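Side-chain contacts in probable dipeptidase (PDB 3B40), which probably acts as a metal-dependent dipeptidase of the membrane dipeptidase family (peptidase family M19), built on a TIM-barrel fold: residues Asp186-Gly189 / Gly190-Leu194; Ile209-Ser212 / Gln213-Thr216; Ser248-Glu251 / Met252-Lys256. The protein carries 11 engineered substitutions. All coordinates share one frame; numbering follows the deposited sequence. Where two conformers were deposited one is given.

Interaction 1 of 3, residues Asp186-Gly189 / Gly190-Leu194; sequences DALG and GLSPL
In the loop that leads into helix 193-205 of the TIM-barrel fold, L188, third residue of a type I beta turn, folds over S192, the N-cap residue of that helix. The turn runs from D186 to G189 and is closed by G189 N donating to D186 O at 3.0 Å. L188 places CG beside its own backbone N (chi1 -64°), and its two methyls reach S192 alongside: CD1 lies 3.7 Å from S192 N, and CD2 4.0 Å from S192 CB. The polar end of S192 serves the cap, where OG bonds to G195 N in the first turn of the helix and to D170 O, earlier in the same loop. G189 and G190, both with positive phi, bend the chain between the two leucines. D173 grips this bend, its OD1 taking L188 N and its OD2 taking G190 N, while Q221 bonds G189 O and L191 N. On the leucine carbonyls a water lies between L188 O (3.2 Å) and L191 O (a short 2.5 Å); which of them takes its protons is not settled.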
# COMPACT_ATOMS: atom_id res chain seq x y z
N ASP A 186 9.62 -12.50 -13.10
CA ASP A 186 9.44 -11.86 -14.40
C ASP A 186 8.83 -12.78 -15.48
O ASP A 186 9.21 -12.68 -16.61
CB ASP A 186 10.76 -11.27 -14.90
CG ASP A 186 11.43 -10.35 -13.89
OD1 ASP A 186 10.80 -9.35 -13.47
OD2 ASP A 186 12.59 -10.63 -13.54
N ALA A 187 7.84 -13.61 -15.11
CA ALA A 187 7.25 -14.61 -16.01
C ALA A 187 6.72 -14.03 -17.32
O ALA A 187 6.93 -14.59 -18.40
CB ALA A 187 6.13 -15.40 -15.29
N LEU A 188 6.01 -12.90 -17.22
CA LEU A 188 5.49 -12.18 -18.37
C LEU A 188 6.49 -11.29 -19.10
O LEU A 188 6.19 -10.77 -20.19
CB LEU A 188 4.30 -11.29 -17.94
CG LEU A 188 3.07 -12.06 -17.41
CD1 LEU A 188 2.03 -11.07 -16.91
CD2 LEU A 188 2.49 -12.99 -18.52
N GLY A 189 7.64 -11.01 -18.48
CA GLY A 189 8.49 -9.90 -18.95
C GLY A 189 7.96 -8.49 -18.65
O GLY A 189 8.33 -7.51 -19.31
N GLY A 190 7.11 -8.38 -17.63
CA GLY A 190 6.52 -7.08 -17.25
C GLY A 190 5.01 -7.23 -17.27
O GLY A 190 4.46 -7.94 -16.42
N LEU A 191 4.36 -6.60 -18.26
CA LEU A 191 2.93 -6.79 -18.55
C LEU A 191 2.61 -7.81 -19.68
O LEU A 191 3.36 -7.92 -20.66
CB LEU A 191 2.28 -5.47 -18.91
CG LEU A 191 2.50 -4.30 -17.94
CD1 LEU A 191 1.99 -3.07 -18.59
CD2 LEU A 191 1.77 -4.52 -16.63
N SER A 192 1.48 -8.52 -19.55
CA SER A 192 0.96 -9.35 -20.64
C SER A 192 0.30 -8.41 -21.65
O SER A 192 0.15 -7.20 -21.37
CB SER A 192 -0.05 -10.37 -20.11
OG SER A 192 -1.24 -9.75 -19.61
N PRO A 193 -0.08 -8.93 -22.83
CA PRO A 193 -0.87 -8.08 -23.74
C PRO A 193 -2.15 -7.49 -23.11
O PRO A 193 -2.47 -6.33 -23.34
CB PRO A 193 -1.16 -9.04 -24.91
CG PRO A 193 0.08 -9.94 -24.91
CD PRO A 193 0.23 -10.24 -23.45
N LEU A 194 -2.86 -8.27 -22.29
CA LEU A 194 -4.05 -7.73 -21.62
C LEU A 194 -3.68 -6.67 -20.55
O LEU A 194 -4.39 -5.66 -20.41
CB LEU A 194 -4.94 -8.87 -21.08
CG LEU A 194 -6.16 -9.33 -21.90
CD1 LEU A 194 -5.88 -9.59 -23.38
CD2 LEU A 194 -6.80 -10.58 -21.29
O HOH W 1 5.81 -7.85 -21.31

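Interaction 2 of 3, residues Ile209-Ser212 / Gln213-Thr216; sequences IDVS and QMST
D210, which follows I209 on strand 208-210, reaches forward along the chain with its carboxylate: OD1 accepts S212 N at 3.0 Å, an Asx turn, with the donor 47° above the carboxylate plane. S233 OG holds the other oxygen, OD2, so both ends of the carboxylate are engaged. The main-chain O of D210 lies 3.7 Å from M214 SD. V211 opens a type II beta turn that ends at M214, in the connection between strand 208-210 and helix 216-225 of the TIM-barrel fold. Its carbonyl O accepts M214 N at 3.3 Å, the donor standing 44° out of the carbonyl plane. The side chains of V211 and M214 cross at about a right angle, V211 CB meeting M214 SD at 4.2 Å; a bend at chi3 (78°) turns M214 CE away from the extended line of its chain. S212 takes the second position of the turn, its OG bonded to S235 OG and H234 N. Q213, with positive phi, takes the third, and its CG lies 3.2 Å from S212 O. Beyond it the amide is shared between R176 NH1, which meets OE1, and H234 NE2, which meets NE2.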
# COMPACT_ATOMS: atom_id res chain seq x y z
N ILE A 209 -3.45 4.83 -12.05
CA ILE A 209 -2.64 3.59 -12.03
C ILE A 209 -1.63 3.58 -10.88
O ILE A 209 -0.83 4.52 -10.73
CB ILE A 209 -1.90 3.34 -13.37
CG1 ILE A 209 -2.91 3.22 -14.53
CG2 ILE A 209 -0.99 2.05 -13.23
CD1 ILE A 209 -2.30 3.44 -15.92
N ASP A 210 -1.67 2.51 -10.08
CA ASP A 210 -0.82 2.34 -8.89
C ASP A 210 0.25 1.26 -9.17
O ASP A 210 -0.09 0.13 -9.50
CB ASP A 210 -1.71 1.95 -7.70
CG ASP A 210 -0.92 1.69 -6.41
OD1 ASP A 210 0.30 1.96 -6.34
OD2 ASP A 210 -1.57 1.19 -5.47
N VAL A 211 1.52 1.65 -9.07
CA VAL A 211 2.59 0.74 -9.40
C VAL A 211 3.25 0.06 -8.18
O VAL A 211 4.13 -0.76 -8.37
CB VAL A 211 3.69 1.41 -10.30
CG1 VAL A 211 3.04 1.98 -11.57
CG2 VAL A 211 4.42 2.49 -9.52
N SER A 212 2.82 0.37 -6.96
CA SER A 212 3.38 -0.33 -5.79
C SER A 212 3.07 -1.82 -5.93
O SER A 212 1.96 -2.15 -6.31
CB SER A 212 2.80 0.22 -4.48
OG SER A 212 3.37 1.48 -4.16
N GLN A 213 4.07 -2.69 -5.66
CA GLN A 213 3.96 -4.17 -5.68
C GLN A 213 4.32 -4.82 -7.05
O GLN A 213 4.61 -6.01 -7.12
CB GLN A 213 2.58 -4.67 -5.22
CG GLN A 213 2.05 -4.17 -3.81
CD GLN A 213 2.26 -5.12 -2.65
OE1 GLN A 213 2.80 -6.22 -2.82
NE2 GLN A 213 1.80 -4.70 -1.43
N MET A 214 4.26 -4.03 -8.12
CA MET A 214 4.54 -4.46 -9.48
C MET A 214 6.05 -4.67 -9.67
O MET A 214 6.84 -3.94 -9.11
CB MET A 214 4.06 -3.37 -10.46
CG MET A 214 2.51 -3.26 -10.58
SD MET A 214 1.85 -2.03 -11.76
CE MET A 214 2.06 -2.84 -13.33
N SER A 215 6.44 -5.65 -10.49
CA SER A 215 7.84 -5.85 -10.87
C SER A 215 8.40 -4.58 -11.55
O SER A 215 7.64 -3.69 -12.01
CB SER A 215 7.97 -7.07 -11.80
OG SER A 215 7.64 -6.70 -13.12
N THR A 216 9.72 -4.47 -11.60
CA THR A 216 10.39 -3.34 -12.25
C THR A 216 10.07 -3.20 -13.73
O THR A 216 9.79 -2.09 -14.19
CB THR A 216 11.91 -3.37 -12.03
OG1 THR A 216 12.14 -3.18 -10.63
CG2 THR A 216 12.61 -2.23 -12.83

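Interaction 3 of 3, residues Ser248-Glu251 / Met252-Lys256; sequences SDHE and MQLIK
A capping box starts helix 249-257, the helix of a beta-alpha-beta crossover between strands 230-235 and 261-265 of the TIM-barrel fold, and M252, L254 and I255 pack back on this first turn. S248 is the N-cap: its OG accepts E251 N at 3.1 Å, and in return E251 OE1 takes S248 N at 2.9 Å through its anti lone pair, in a nearly straight bond (174°). The other carboxylate oxygen, OE2, bonds to T216 OG1 at the start of helix 216-225, so the buried carboxylate is held at both ends and ties two helix starts together. Main-chain bonds then carry the turn forward, with M252 N donating to S248 O, Q253 N to D249 O, L254 N to H250 O and I255 N to E251 O. M252 has CG beside its backbone N (chi1 -70°), which sends the chain back toward the cap, and a bend at chi3 then brings its methyl CE to 3.5 Å from S248 O and 3.9 Å from D249 OD1. D249 OD1 is itself bonded to Y344 OH of helix 335-349, the helix whose Y344, T345 and V349 also cover M252. I255 also runs back, its CG1 3.5 Å from E251 O, and packs on I262 of strand 261-265. On the exposed flank H250 puts CG anti to the backbone N (chi1 -176°), which carries the imidazole outward and somewhat forward, beside L254. There the two side chains cross obliquely: L254 CG lies 3.5 Å from H250 O, while its methyl CD1 comes to 3.8 Å from H250 CE1.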
# COMPACT_ATOMS: atom_id res chain seq x y z
N SER A 248 14.02 1.64 -7.02
CA SER A 248 15.32 2.15 -7.43
C SER A 248 15.09 3.62 -7.71
O SER A 248 13.95 4.03 -7.90
CB SER A 248 15.81 1.46 -8.69
OG SER A 248 14.95 1.73 -9.79
N ASP A 249 16.17 4.41 -7.73
CA ASP A 249 16.09 5.84 -8.13
C ASP A 249 15.44 6.00 -9.50
O ASP A 249 14.59 6.87 -9.67
CB ASP A 249 17.48 6.49 -8.15
CG ASP A 249 18.09 6.63 -6.77
OD1 ASP A 249 17.52 6.15 -5.75
OD2 ASP A 249 19.14 7.29 -6.70
N HIS A 250 15.80 5.13 -10.44
CA HIS A 250 15.24 5.20 -11.80
C HIS A 250 13.71 4.96 -11.85
O HIS A 250 13.00 5.62 -12.60
CB HIS A 250 15.97 4.25 -12.75
CG HIS A 250 15.48 4.34 -14.16
ND1 HIS A 250 14.63 3.41 -14.72
CD2 HIS A 250 15.69 5.29 -15.12
CE1 HIS A 250 14.34 3.77 -15.96
NE2 HIS A 250 14.97 4.90 -16.22
N GLU A 251 13.21 4.01 -11.06
CA GLU A 251 11.76 3.77 -10.97
C GLU A 251 11.02 5.02 -10.45
O GLU A 251 9.98 5.42 -10.99
CB GLU A 251 11.47 2.56 -10.07
CG GLU A 251 11.82 1.23 -10.74
CD GLU A 251 11.69 0.03 -9.82
OE1 GLU A 251 12.41 -0.06 -8.78
OE2 GLU A 251 10.90 -0.86 -10.15
N MET A 252 11.59 5.63 -9.42
CA MET A 252 11.13 6.92 -8.87
C MET A 252 11.11 8.02 -9.94
O MET A 252 10.15 8.79 -10.03
CB MET A 252 12.02 7.36 -7.68
CG MET A 252 11.92 6.55 -6.36
SD MET A 252 13.07 7.12 -4.99
CE MET A 252 13.80 5.54 -4.75
N GLN A 253 12.16 8.10 -10.75
CA GLN A 253 12.20 9.13 -11.81
C GLN A 253 11.05 8.93 -12.81
O GLN A 253 10.45 9.90 -13.26
CB GLN A 253 13.53 9.11 -12.55
CG GLN A 253 14.70 9.80 -11.79
CD GLN A 253 14.36 11.24 -11.39
OE1 GLN A 253 14.17 12.11 -12.26
NE2 GLN A 253 14.29 11.49 -10.07
N LEU A 254 10.79 7.69 -13.18
CA LEU A 254 9.67 7.37 -14.05
C LEU A 254 8.32 7.84 -13.52
O LEU A 254 7.46 8.32 -14.28
CB LEU A 254 9.63 5.87 -14.35
CG LEU A 254 10.74 5.35 -15.28
CD1 LEU A 254 10.59 3.84 -15.49
CD2 LEU A 254 10.78 6.10 -16.63
N ILE A 255 8.12 7.68 -12.21
CA ILE A 255 6.85 8.05 -11.58
C ILE A 255 6.81 9.56 -11.57
O ILE A 255 5.80 10.16 -11.96
CB ILE A 255 6.75 7.49 -10.12
CG1 ILE A 255 6.62 5.95 -10.14
CG2 ILE A 255 5.61 8.19 -9.33
CD1 ILE A 255 7.01 5.28 -8.79
N LYS A 256 7.91 10.18 -11.17
CA LYS A 256 8.05 11.65 -11.18
C LYS A 256 7.72 12.23 -12.57
O LYS A 256 6.93 13.17 -12.69
CB LYS A 256 9.49 12.06 -10.76
CG LYS A 256 9.77 13.61 -10.79
CD LYS A 256 11.20 13.88 -11.28
CE LYS A 256 11.87 15.05 -10.58
NZ LYS A 256 11.06 16.32 -10.58

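All three are local contacts in the same TIM-barrel. Interaction 2 lies deepest, about 10 Å from the chain centre to its own centre, and all its touching residues are buried; interaction 3 is partly buried with H250 on its exposed flank, and interaction 1, though farthest out at about 22 Å, is still largely buried. All three hold a serine N-cap (S192, S215 and S248); a capping box is formed at S248, whereas interaction 1 adds a water between two carbonyls. Interaction 2 connects to both: L191 CD2 packs on M214 CE at 3.7 Å, and V211 CG2 meets I255 CD1 at 3.9 Å. Interactions 1 and 3 do not touch.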